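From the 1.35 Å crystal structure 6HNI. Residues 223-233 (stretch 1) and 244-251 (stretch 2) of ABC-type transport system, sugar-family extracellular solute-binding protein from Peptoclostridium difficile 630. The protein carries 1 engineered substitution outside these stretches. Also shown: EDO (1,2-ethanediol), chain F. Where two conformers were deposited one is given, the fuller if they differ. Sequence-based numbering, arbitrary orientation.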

ATOM      1  N   SER A 223       6.025  -8.107  -7.043  1.00 13.28           N
ATOM      2  CA  SER A 223       6.610  -8.579  -8.303  1.00 12.12           C
ATOM      3  C   SER A 223       7.024  -7.468  -9.213  1.00 11.90           C
ATOM      4  O   SER A 223       7.225  -7.693 -10.448  1.00 15.05           O
ATOM      5  CB  SER A 223       5.611  -9.493  -8.991  1.00 18.01           C
ATOM      6  OG  SER A 223       5.649 -10.768  -8.397  1.00 23.46           O
ATOM      7  N   MET A 224       7.259  -6.289  -8.687  1.00 14.46           N
ATOM      8  CA  MET A 224       7.566  -5.119  -9.518  0.50 13.73           C
ATOM      9  C   MET A 224       8.814  -5.248 -10.380  1.00 14.21           C
ATOM     10  O   MET A 224       8.815  -4.818 -11.515  1.00 16.89           O
ATOM     11  CB  MET A 224       7.629  -3.822  -8.691  0.50 15.27           C
ATOM     12  CG  MET A 224       6.295  -3.110  -8.671  0.50 18.07           C
ATOM     13  SD  MET A 224       5.573  -2.666 -10.296  0.50 17.73           S
ATOM     14  CE  MET A 224       7.019  -2.124 -11.219  0.50 19.58           C
ATOM     15  N   PRO A 225       9.890  -5.856  -9.844  1.00 13.77           N
ATOM     16  CA  PRO A 225      11.072  -5.973 -10.719  1.00 15.42           C
ATOM     17  C   PRO A 225      10.806  -6.741 -12.030  1.00 15.16           C
ATOM     18  O   PRO A 225      11.397  -6.377 -13.057  1.00 16.12           O
ATOM     19  CB  PRO A 225      12.089  -6.665  -9.825  1.00 15.67           C
ATOM     20  CG  PRO A 225      11.678  -6.214  -8.425  1.00 17.07           C
ATOM     21  CD  PRO A 225      10.183  -6.244  -8.454  1.00 15.55           C
ATOM     22  N   ILE A 226       9.962  -7.761 -11.983  1.00 14.17           N
ATOM     23  CA  ILE A 226       9.526  -8.483 -13.188  1.00 13.06           C
ATOM     24  C   ILE A 226       8.688  -7.592 -14.101  1.00 13.34           C
ATOM     25  O   ILE A 226       8.926  -7.521 -15.330  1.00 14.79           O
ATOM     26  CB  ILE A 226       8.738  -9.765 -12.825  1.00 15.04           C
ATOM     27  CG1 ILE A 226       9.664 -10.760 -12.106  1.00 17.70           C
ATOM     28  CG2 ILE A 226       8.170 -10.447 -14.096  1.00 15.55           C
ATOM     29  CD1 ILE A 226       8.982 -11.961 -11.497  1.00 19.38           C
ATOM     30  N   VAL A 227       7.692  -6.918 -13.536  1.00 13.39           N
ATOM     31  CA  VAL A 227       6.839  -6.029 -14.296  1.00 14.07           C
ATOM     32  C   VAL A 227       7.655  -4.954 -14.982  1.00 13.86           C
ATOM     33  O   VAL A 227       7.502  -4.729 -16.205  1.00 15.33           O
ATOM     34  CB  VAL A 227       5.729  -5.421 -13.426  1.00 15.27           C
ATOM     35  CG1 VAL A 227       4.965  -4.335 -14.171  1.00 17.05           C
ATOM     36  CG2 VAL A 227       4.800  -6.484 -12.922  1.00 14.77           C
ATOM     37  N   SER A 228       8.564  -4.348 -14.242  1.00 15.01           N
ATOM     38  CA  SER A 228       9.445  -3.306 -14.746  1.00 14.95           C
ATOM     39  C   SER A 228      10.305  -3.782 -15.934  1.00 14.68           C
ATOM     40  O   SER A 228      10.408  -3.100 -16.958  1.00 16.68           O
ATOM     41  CB  SER A 228      10.372  -2.784 -13.623  1.00 16.89           C
ATOM     42  OG  SER A 228      11.390  -1.937 -14.152  1.00 18.58           O
ATOM     43  N   LYS A 229      10.924  -4.934 -15.779  1.00 14.96           N
ATOM     44  CA  LYS A 229      11.837  -5.450 -16.782  1.00 15.83           C
ATOM     45  C   LYS A 229      11.095  -5.642 -18.117  1.00 14.45           C
ATOM     46  O   LYS A 229      11.553  -5.184 -19.176  1.00 18.13           O
ATOM     47  CB  LYS A 229      12.469  -6.771 -16.300  1.00 18.14           C
ATOM     48  CG  LYS A 229      13.620  -7.237 -17.131  1.00 20.60           C
ATOM     49  CD  LYS A 229      14.928  -6.568 -16.812  1.00 22.97           C
ATOM     50  CE  LYS A 229      15.987  -7.132 -17.747  1.00 26.48           C
ATOM     51  NZ  LYS A 229      17.321  -6.605 -17.400  1.00 34.95           N
ATOM     52  N   ILE A 230       9.947  -6.309 -18.068  1.00 13.62           N
ATOM     53  CA  ILE A 230       9.181  -6.566 -19.295  1.00 13.33           C
ATOM     54  C   ILE A 230       8.567  -5.269 -19.861  1.00 14.82           C
ATOM     55  O   ILE A 230       8.554  -5.026 -21.080  1.00 17.29           O
ATOM     56  CB  ILE A 230       8.099  -7.645 -19.069  1.00 13.99           C
ATOM     57  CG1 ILE A 230       8.780  -8.994 -18.765  1.00 16.37           C
ATOM     58  CG2 ILE A 230       7.188  -7.802 -20.287  1.00 14.65           C
ATOM     59  CD1 ILE A 230       7.906 -10.049 -18.167  1.00 16.60           C
ATOM     60  N   ALA A 231       8.035  -4.420 -18.994  1.00 14.21           N
ATOM     61  CA  ALA A 231       7.437  -3.179 -19.480  1.00 14.81           C
ATOM     62  C   ALA A 231       8.465  -2.282 -20.162  1.00 15.86           C
ATOM     63  O   ALA A 231       8.196  -1.721 -21.239  1.00 17.46           O
ATOM     64  CB  ALA A 231       6.772  -2.428 -18.335  1.00 14.69           C
ATOM     65  N   THR A 232       9.623  -2.135 -19.535  1.00 15.95           N
ATOM     66  CA  THR A 232      10.643  -1.214 -19.972  1.00 17.19           C
ATOM     67  C   THR A 232      11.256  -1.699 -21.292  1.00 17.20           C
ATOM     68  O   THR A 232      11.558  -0.892 -22.169  1.00 21.40           O
ATOM     69  CB  THR A 232      11.713  -0.993 -18.879  1.00 18.66           C
ATOM     70  OG1 THR A 232      11.048  -0.578 -17.689  1.00 20.65           O
ATOM     71  CG2 THR A 232      12.689   0.092 -19.266  1.00 20.59           C
ATOM     72  N   GLU A 233      11.436  -3.006 -21.429  1.00 18.12           N
ATOM     73  CA  GLU A 233      11.910  -3.609 -22.702  1.00 18.18           C
ATOM     74  C   GLU A 233      10.987  -3.306 -23.892  1.00 17.58           C
ATOM     75  O   GLU A 233      11.450  -3.114 -25.003  1.00 23.51           O
ATOM     76  CB  GLU A 233      12.100  -5.131 -22.552  1.00 22.83           C
ATOM     77  CG  GLU A 233      13.428  -5.470 -21.905  1.00 29.05           C
ATOM     78  CD  GLU A 233      13.834  -6.933 -21.937  1.00 38.40           C
ATOM     79  OE1 GLU A 233      13.109  -7.770 -22.514  1.00 40.05           O
ATOM     80  OE2 GLU A 233      14.911  -7.238 -21.365  1.00 44.58           O
ATOM     81  N   GLY A 244       7.265   2.889  -3.584  1.00 13.65           N
ATOM     82  CA  GLY A 244       7.907   1.591  -3.475  1.00 13.45           C
ATOM     83  C   GLY A 244       8.121   0.959  -4.856  1.00 12.64           C
ATOM     84  O   GLY A 244       9.226   0.538  -5.206  1.00 14.65           O
ATOM     85  N   PRO A 245       7.057   0.877  -5.658  1.00 12.69           N
ATOM     86  CA  PRO A 245       7.282   0.281  -7.001  1.00 12.27           C
ATOM     87  C   PRO A 245       8.229   1.087  -7.860  1.00 12.13           C
ATOM     88  O   PRO A 245       8.875   0.523  -8.730  1.00 14.45           O
ATOM     89  CB  PRO A 245       5.866   0.275  -7.574  1.00 14.42           C
ATOM     90  CG  PRO A 245       4.977   0.071  -6.378  1.00 13.55           C
ATOM     91  CD  PRO A 245       5.640   0.887  -5.297  1.00 13.01           C
ATOM     92  N   VAL A 246       8.304   2.402  -7.677  1.00 12.35           N
ATOM     93  CA  VAL A 246       9.261   3.232  -8.398  1.00 12.87           C
ATOM     94  C   VAL A 246      10.687   2.844  -8.040  1.00 12.69           C
ATOM     95  O   VAL A 246      11.530   2.663  -8.932  1.00 15.01           O
ATOM     96  CB  VAL A 246       8.967   4.736  -8.226  1.00 13.63           C
ATOM     97  CG1 VAL A 246       9.995   5.625  -8.909  1.00 14.47           C
ATOM     98  CG2 VAL A 246       7.553   5.063  -8.664  1.00 13.56           C
ATOM     99  N   GLU A 247      10.950   2.658  -6.738  1.00 15.36           N
ATOM    100  CA  GLU A 247      12.253   2.166  -6.298  1.00 15.86           C
ATOM    101  C   GLU A 247      12.577   0.801  -6.910  1.00 16.93           C
ATOM    102  O   GLU A 247      13.750   0.505  -7.184  1.00 20.67           O
ATOM    103  CB  GLU A 247      12.348   2.050  -4.761  1.00 18.49           C
ATOM    104  CG  GLU A 247      12.167   3.357  -3.998  1.00 22.70           C
ATOM    105  CD  GLU A 247      12.164   3.173  -2.482  1.00 32.82           C
ATOM    106  OE1 GLU A 247      12.008   2.030  -1.964  1.00 39.77           O
ATOM    107  OE2 GLU A 247      12.316   4.199  -1.797  1.00 40.58           O
ATOM    108  N   LYS A 248      11.526  -0.000  -7.182  1.00 15.60           N
ATOM    109  CA  LYS A 248      11.665  -1.345  -7.752  1.00 15.54           C
ATOM    110  C   LYS A 248      11.529  -1.374  -9.290  1.00 16.16           C
ATOM    111  O   LYS A 248      11.483  -2.467  -9.870  1.00 22.23           O
ATOM    112  CB  LYS A 248      10.644  -2.323  -7.126  1.00 16.73           C
ATOM    113  CG  LYS A 248      10.754  -2.535  -5.600  1.00 19.64           C
ATOM    114  CD  LYS A 248      12.043  -3.272  -5.203  1.00 23.77           C
ATOM    115  CE  LYS A 248      12.237  -3.453  -3.704  1.00 26.47           C
ATOM    116  NZ  LYS A 248      13.638  -3.923  -3.530  1.00 38.32           N
ATOM    117  N   GLY A 249      11.510  -0.213  -9.958  1.00 15.23           N
ATOM    118  CA  GLY A 249      11.572  -0.124 -11.381  1.00 14.43           C
ATOM    119  C   GLY A 249      10.365   0.399 -12.142  1.00 15.18           C
ATOM    120  O   GLY A 249      10.401   0.414 -13.353  1.00 17.14           O
ATOM    121  N   ALA A 250       9.309   0.846 -11.490  1.00 13.21           N
ATOM    122  CA  ALA A 250       8.309   1.679 -12.160  1.00 12.74           C
ATOM    123  C   ALA A 250       8.945   3.036 -12.532  1.00 12.94           C
ATOM    124  O   ALA A 250       9.938   3.458 -11.952  1.00 15.80           O
ATOM    125  CB  ALA A 250       7.076   1.889 -11.272  1.00 14.00           C
ATOM    126  N   LEU A 251       8.303   3.774 -13.437  1.00 12.71           N
ATOM    127  CA  LEU A 251       8.838   5.056 -13.840  1.00 13.62           C
ATOM    128  C   LEU A 251       8.609   6.172 -12.824  1.00 13.98           C
ATOM    129  O   LEU A 251       9.545   6.919 -12.513  1.00 14.00           O
ATOM    130  CB  LEU A 251       8.266   5.515 -15.180  1.00 13.99           C
ATOM    131  CG  LEU A 251       8.641   6.890 -15.687  1.00 14.80           C
ATOM    132  CD1 LEU A 251      10.135   6.982 -15.881  1.00 16.15           C
ATOM    133  CD2 LEU A 251       7.895   7.222 -16.981  1.00 14.81           C
TER
HETATM  134  C1  EDO F 405      10.464 -10.174  -8.285  1.00 23.37           C
HETATM  135  O1  EDO F 405       9.835  -9.318  -9.173  1.00 28.39           O
HETATM  136  C2  EDO F 405      11.971 -10.208  -8.423  1.00 43.70           C
HETATM  137  O2  EDO F 405      12.354 -11.162  -9.413  1.00 43.96           O
HETATM  138  O   HOH W   1       9.050   0.279 -15.794  1.00 27.86           O

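The first turns of a helix (Met 224 to Glu 233) pack against the end of a second helix and the loop that follows it, burying 280 Å² in all. Ser 223 occupies the N-cap position, but its side chain makes no capping bond and stays clear of the other stretch. Met 224 points toward stretch 2 and bends along it: its CG lies 3.6 Å from CB of Pro 245, its CB lies 3.7 Å from CB of Lys 248, and its CE reaches CB of Ala 250 at 4.0 Å. One flexible, apolar side chain thus spans the helix end and the loop beyond it. The CA-to-CB bond of Pro 225 points sideways, and its CA lies 3.6 Å from the carbonyl O of Lys 248. The Lys 248 side chain sets out toward stretch 1, but its end leads away. On Ile 226, which points away, the backbone N donates to O1 of the ethanediol at 3.2 Å, the ligand probably coming from the crystallisation liquor. Ser 228 makes the one direct hydrogen bond between the stretches, its OG (chi1 t) donating to O of Gly 249 at 2.7 Å. Here the backbones come close, with CA of Ser 228 5.1 Å from CA of Gly 249. A CB on Gly 249 would fall 2.3 Å from OG of Ser 228, a clash, and the positive phi of 114° would also jam it against the preceding carbonyl. One turn on, Thr 232 OG1 donates to O of Ser 228 at 2.7 Å. Water 1 donates to Thr 232 OG1 at 2.9 Å and to Gly 249 O at 2.8 Å, so the Gly 249 carbonyl accepts from both serine and water, and the water bridges a gap too long for direct bonding.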